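Local structure of MCG133388, isoform CRA_f (Mus musculus, 4ZPO) at residues 95-107 with 182-194. The protein probably mediates calcium-dependent cell adhesion that may help establish and maintain specific neuronal connections, here represented by its three N-terminal extracellular cadherin domains. Residues are numbered along the deposited sequence; the frame is centred on the assembly and turned at random.
Sequences LDLNDNSPSFATP and VLTAVDGGTPARS. With CA (calcium ion), chain G; CA (calcium ion), chain F; CA (calcium ion), chain H; MAN (alpha-D-mannopyranose), chain I.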
loop_
_atom_site.group_PDB
_atom_site.type_symbol
_atom_site.label_atom_id
_atom_site.label_comp_id
_atom_site.label_asym_id
_atom_site.label_seq_id
_atom_site.Cartn_x
_atom_site.Cartn_y
_atom_site.Cartn_z
ATOM N N LEU A 95 -12.520 29.771 -14.389
ATOM C CA LEU A 95 -11.372 29.620 -13.501
ATOM C C LEU A 95 -11.528 28.399 -12.603
ATOM O O LEU A 95 -12.595 28.166 -12.036
ATOM C CB LEU A 95 -11.182 30.881 -12.655
ATOM C CG LEU A 95 -11.045 32.192 -13.434
ATOM C CD1 LEU A 95 -10.847 33.359 -12.485
ATOM C CD2 LEU A 95 -9.901 32.108 -14.437
ATOM N N ASP A 96 -10.458 27.623 -12.476
ATOM C CA ASP A 96 -10.498 26.384 -11.707
ATOM C C ASP A 96 -10.500 26.630 -10.204
ATOM O O ASP A 96 -9.755 27.467 -9.697
ATOM C CB ASP A 96 -9.314 25.487 -12.078
ATOM C CG ASP A 96 -9.277 24.205 -11.264
ATOM O OD1 ASP A 96 -10.359 23.661 -10.954
ATOM O OD2 ASP A 96 -8.166 23.743 -10.926
ATOM N N LEU A 97 -11.345 25.886 -9.500
ATOM C CA LEU A 97 -11.399 25.933 -8.046
ATOM C C LEU A 97 -10.871 24.616 -7.485
ATOM O O LEU A 97 -11.000 23.573 -8.123
ATOM C CB LEU A 97 -12.830 26.193 -7.571
ATOM C CG LEU A 97 -13.019 26.888 -6.222
ATOM C CD1 LEU A 97 -12.440 28.293 -6.266
ATOM C CD2 LEU A 97 -14.490 26.924 -5.843
ATOM N N ASN A 98 -10.268 24.661 -6.302
ATOM C CA ASN A 98 -9.718 23.453 -5.691
ATOM C C ASN A 98 -10.732 22.773 -4.777
ATOM O O ASN A 98 -10.543 22.708 -3.563
ATOM C CB ASN A 98 -8.445 23.781 -4.907
ATOM C CG ASN A 98 -7.687 22.536 -4.481
ATOM O OD1 ASN A 98 -7.684 21.527 -5.184
ATOM N ND2 ASN A 98 -7.049 22.601 -3.319
ATOM N N ASP A 99 -11.808 22.265 -5.368
ATOM C CA ASP A 99 -12.892 21.669 -4.594
ATOM C C ASP A 99 -12.959 20.153 -4.754
ATOM O O ASP A 99 -13.911 19.517 -4.302
ATOM C CB ASP A 99 -14.231 22.296 -4.992
ATOM C CG ASP A 99 -14.492 22.221 -6.483
ATOM O OD1 ASP A 99 -13.520 22.296 -7.266
ATOM O OD2 ASP A 99 -15.671 22.089 -6.873
ATOM N N ASN A 100 -11.946 19.576 -5.395
ATOM C CA ASN A 100 -11.865 18.127 -5.545
ATOM C C ASN A 100 -10.712 17.537 -4.744
ATOM O O ASN A 100 -9.621 18.101 -4.700
ATOM C CB ASN A 100 -11.726 17.742 -7.019
ATOM C CG ASN A 100 -13.050 17.769 -7.756
ATOM O OD1 ASN A 100 -13.757 16.761 -7.820
ATOM N ND2 ASN A 100 -13.395 18.924 -8.319
ATOM N N SER A 101 -10.963 16.396 -4.109
ATOM C CA SER A 101 -9.963 15.738 -3.276
ATOM C C SER A 101 -9.390 14.504 -3.965
ATOM O O SER A 101 -10.116 13.791 -4.661
ATOM C CB SER A 101 -10.567 15.354 -1.922
ATOM O OG SER A 101 -11.088 16.492 -1.256
ATOM N N PRO A 102 -8.080 14.258 -3.779
ATOM C CA PRO A 102 -7.380 13.098 -4.341
ATOM C C PRO A 102 -8.099 11.780 -4.075
ATOM O O PRO A 102 -8.468 11.492 -2.937
ATOM C CB PRO A 102 -6.028 13.137 -3.628
ATOM C CG PRO A 102 -5.800 14.585 -3.385
ATOM C CD PRO A 102 -7.153 15.163 -3.075
ATOM N N SER A 103 -8.293 10.991 -5.125
ATOM C CA SER A 103 -9.094 9.778 -5.034
ATOM C C SER A 103 -8.312 8.526 -5.425
ATOM O O SER A 103 -7.580 8.518 -6.415
ATOM C CB SER A 103 -10.339 9.907 -5.920
ATOM O OG SER A 103 -11.128 8.732 -5.870
ATOM N N PHE A 104 -8.479 7.468 -4.638
ATOM C CA PHE A 104 -7.899 6.171 -4.964
ATOM C C PHE A 104 -8.976 5.228 -5.481
ATOM O O PHE A 104 -10.148 5.357 -5.124
ATOM C CB PHE A 104 -7.202 5.562 -3.745
ATOM C CG PHE A 104 -5.865 6.174 -3.440
ATOM C CD1 PHE A 104 -4.743 5.815 -4.169
ATOM C CD2 PHE A 104 -5.728 7.102 -2.421
ATOM C CE1 PHE A 104 -3.511 6.375 -3.894
ATOM C CE2 PHE A 104 -4.499 7.665 -2.139
ATOM C CZ PHE A 104 -3.388 7.299 -2.876
ATOM N N ALA A 105 -8.575 4.285 -6.328
ATOM C CA ALA A 105 -9.504 3.308 -6.883
ATOM C C ALA A 105 -10.090 2.432 -5.782
ATOM O O ALA A 105 -11.276 2.104 -5.800
ATOM C CB ALA A 105 -8.810 2.452 -7.929
ATOM N N THR A 106 -9.249 2.061 -4.823
ATOM C CA THR A 106 -9.674 1.234 -3.702
ATOM C C THR A 106 -9.155 1.802 -2.384
ATOM O O THR A 106 -8.003 2.224 -2.294
ATOM C CB THR A 106 -9.195 -0.224 -3.866
ATOM O OG1 THR A 106 -9.355 -0.924 -2.626
ATOM C CG2 THR A 106 -7.729 -0.266 -4.278
ATOM N N PRO A 107 -10.013 1.818 -1.353
ATOM C CA PRO A 107 -9.650 2.364 -0.039
ATOM C C PRO A 107 -8.571 1.548 0.670
ATOM O O PRO A 107 -7.866 2.082 1.524
ATOM C CB PRO A 107 -10.970 2.311 0.739
ATOM C CG PRO A 107 -11.761 1.242 0.070
ATOM C CD PRO A 107 -11.404 1.333 -1.384
ATOM N N VAL A 182 0.029 3.748 5.541
ATOM C CA VAL A 182 -0.975 4.655 4.998
ATOM C C VAL A 182 -0.397 5.528 3.890
ATOM O O VAL A 182 0.374 6.453 4.152
ATOM C CB VAL A 182 -1.570 5.561 6.093
ATOM C CG1 VAL A 182 -2.581 6.529 5.491
ATOM C CG2 VAL A 182 -2.216 4.721 7.182
ATOM N N LEU A 183 -0.772 5.225 2.652
ATOM C CA LEU A 183 -0.354 6.027 1.511
ATOM C C LEU A 183 -1.292 7.213 1.338
ATOM O O LEU A 183 -2.470 7.044 1.023
ATOM C CB LEU A 183 -0.323 5.185 0.233
ATOM C CG LEU A 183 0.060 5.937 -1.043
ATOM C CD1 LEU A 183 1.445 6.553 -0.911
ATOM C CD2 LEU A 183 -0.010 5.017 -2.251
ATOM N N THR A 184 -0.764 8.414 1.549
ATOM C CA THR A 184 -1.570 9.624 1.469
ATOM C C THR A 184 -1.194 10.463 0.253
ATOM O O THR A 184 -0.025 10.792 0.053
ATOM C CB THR A 184 -1.422 10.482 2.741
ATOM O OG1 THR A 184 -1.699 9.681 3.897
ATOM C CG2 THR A 184 -2.379 11.665 2.706
ATOM N N ALA A 185 -2.193 10.799 -0.557
ATOM C CA ALA A 185 -1.986 11.631 -1.735
ATOM C C ALA A 185 -2.477 13.049 -1.479
ATOM O O ALA A 185 -3.604 13.248 -1.034
ATOM C CB ALA A 185 -2.696 11.038 -2.932
ATOM N N VAL A 186 -1.628 14.033 -1.761
ATOM C CA VAL A 186 -1.952 15.429 -1.488
ATOM C C VAL A 186 -1.840 16.285 -2.748
ATOM O O VAL A 186 -0.920 16.105 -3.547
ATOM C CB VAL A 186 -1.026 16.015 -0.399
ATOM C CG1 VAL A 186 -1.540 17.363 0.075
ATOM C CG2 VAL A 186 -0.904 15.053 0.773
ATOM N N ASP A 187 -2.776 17.213 -2.927
ATOM C CA ASP A 187 -2.697 18.152 -4.042
ATOM C C ASP A 187 -1.944 19.410 -3.617
ATOM O O ASP A 187 -1.493 19.515 -2.477
ATOM C CB ASP A 187 -4.095 18.503 -4.572
ATOM C CG ASP A 187 -5.013 19.083 -3.504
ATOM O OD1 ASP A 187 -4.615 20.038 -2.804
ATOM O OD2 ASP A 187 -6.152 18.586 -3.379
ATOM N N GLY A 188 -1.809 20.361 -4.536
ATOM C CA GLY A 188 -1.063 21.575 -4.259
ATOM C C GLY A 188 -1.935 22.813 -4.190
ATOM O O GLY A 188 -1.625 23.835 -4.803
ATOM N N GLY A 189 -3.028 22.724 -3.442
ATOM C CA GLY A 189 -3.913 23.857 -3.253
ATOM C C GLY A 189 -3.758 24.463 -1.871
ATOM O O GLY A 189 -3.061 23.914 -1.017
ATOM N N THR A 190 -4.406 25.602 -1.653
ATOM C CA THR A 190 -4.373 26.263 -0.353
ATOM C C THR A 190 -5.789 26.508 0.161
ATOM O O THR A 190 -6.483 27.399 -0.326
ATOM C CB THR A 190 -3.607 27.598 -0.415
ATOM O OG1 THR A 190 -4.056 28.355 -1.546
ATOM C CG2 THR A 190 -2.113 27.348 -0.548
ATOM N N PRO A 191 -6.224 25.709 1.150
ATOM C CA PRO A 191 -5.431 24.650 1.784
ATOM C C PRO A 191 -5.423 23.358 0.971
ATOM O O PRO A 191 -6.276 23.164 0.104
ATOM C CB PRO A 191 -6.135 24.439 3.135
ATOM C CG PRO A 191 -7.368 25.334 3.118
ATOM C CD PRO A 191 -7.584 25.766 1.706
ATOM N N ALA A 192 -4.463 22.484 1.258
ATOM C CA ALA A 192 -4.307 21.244 0.508
ATOM C C ALA A 192 -5.336 20.199 0.922
ATOM O O ALA A 192 -5.707 20.104 2.094
ATOM C CB ALA A 192 -2.901 20.699 0.685
ATOM N N ARG A 193 -5.791 19.416 -0.051
ATOM C CA ARG A 193 -6.763 18.360 0.198
ATOM C C ARG A 193 -6.119 17.004 -0.067
ATOM O O ARG A 193 -5.249 16.884 -0.929
ATOM C CB ARG A 193 -7.999 18.552 -0.680
ATOM C CG ARG A 193 -8.388 20.012 -0.865
ATOM C CD ARG A 193 -9.552 20.163 -1.824
ATOM N NE ARG A 193 -10.834 19.925 -1.173
ATOM C CZ ARG A 193 -11.640 20.887 -0.737
ATOM N NH1 ARG A 193 -11.299 22.159 -0.890
ATOM N NH2 ARG A 193 -12.788 20.576 -0.154
ATOM N N SER A 194 -6.538 15.981 0.671
ATOM C CA SER A 194 -5.887 14.682 0.561
ATOM C C SER A 194 -6.850 13.496 0.529
ATOM O O SER A 194 -8.048 13.636 0.775
ATOM C CB SER A 194 -4.884 14.500 1.712
ATOM O OG SER A 194 -5.463 14.821 2.967
HETATM CA CA CA G . -12.303 22.374 -9.787
HETATM CA CA CA F . -7.803 19.163 -5.860
HETATM CA CA CA H . -16.042 21.022 -9.206
HETATM C C1 MAN I . -4.510 14.559 4.024
HETATM C C2 MAN I . -5.482 14.574 5.218
HETATM C C3 MAN I . -6.017 15.990 5.433
HETATM C C4 MAN I . -4.871 17.007 5.529
HETATM C C5 MAN I . -3.985 16.908 4.277
HETATM C C6 MAN I . -2.767 17.807 4.347
HETATM O O2 MAN I . -4.814 14.224 6.433
HETATM O O3 MAN I . -6.849 16.074 6.589
HETATM O O4 MAN I . -5.398 18.321 5.623
HETATM O O5 MAN I . -3.512 15.551 4.128
HETATM O O6 MAN I . -1.807 17.319 3.420
#
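P102 and F104 press the linker 95-107 onto strand 178-187, forming the close-packed half of the contact. The P102 ring sets its CB 4.0 Å from A185 CB, with its CD turned toward the R193 carbonyl; F104, crossing L183 at about a right angle, brings CZ to 3.8 Å from A185 CB and CE1 near L183 CD2. The linker's DLNDN run, the cadherin DXNDN motif, joins the first domain to the second and feeds three calcium ions. Of these, the calcium of chain F takes N98 OD1 and N100 O (2.4 Å), D130, D132 and N136 completing the site. CG of N98 is anti to the backbone N (chi1 -169°), which turns the amide toward the 188-191 turn, where ND2 lies 3.4 Å from G189 CA. D187, a ligand of this calcium in a structure of the protein, here keeps OD2 3.0 Å from the ion, a longer approach. Its OD1 accepts hydrogen bonds from G189 N, making an Asx turn, and from R193 N (173°), on opposite faces of the carboxylate. Replacing D187 by an alanine is likely to leave both amides without their shared acceptor and strip negative charge from beside the calcium. The solvent side is looser: R193 bends at chi3, bringing one guanidinium face over D99 CA, offset toward its rim, while weak bonds run from NH1 to N98 O (2.8 Å) and from NE to S101 OG (3.4 Å). The contact illustrates how a cadherin linker pairs apolar packing at one end with calcium ligation at the other, whose order probably depends on bound calcium.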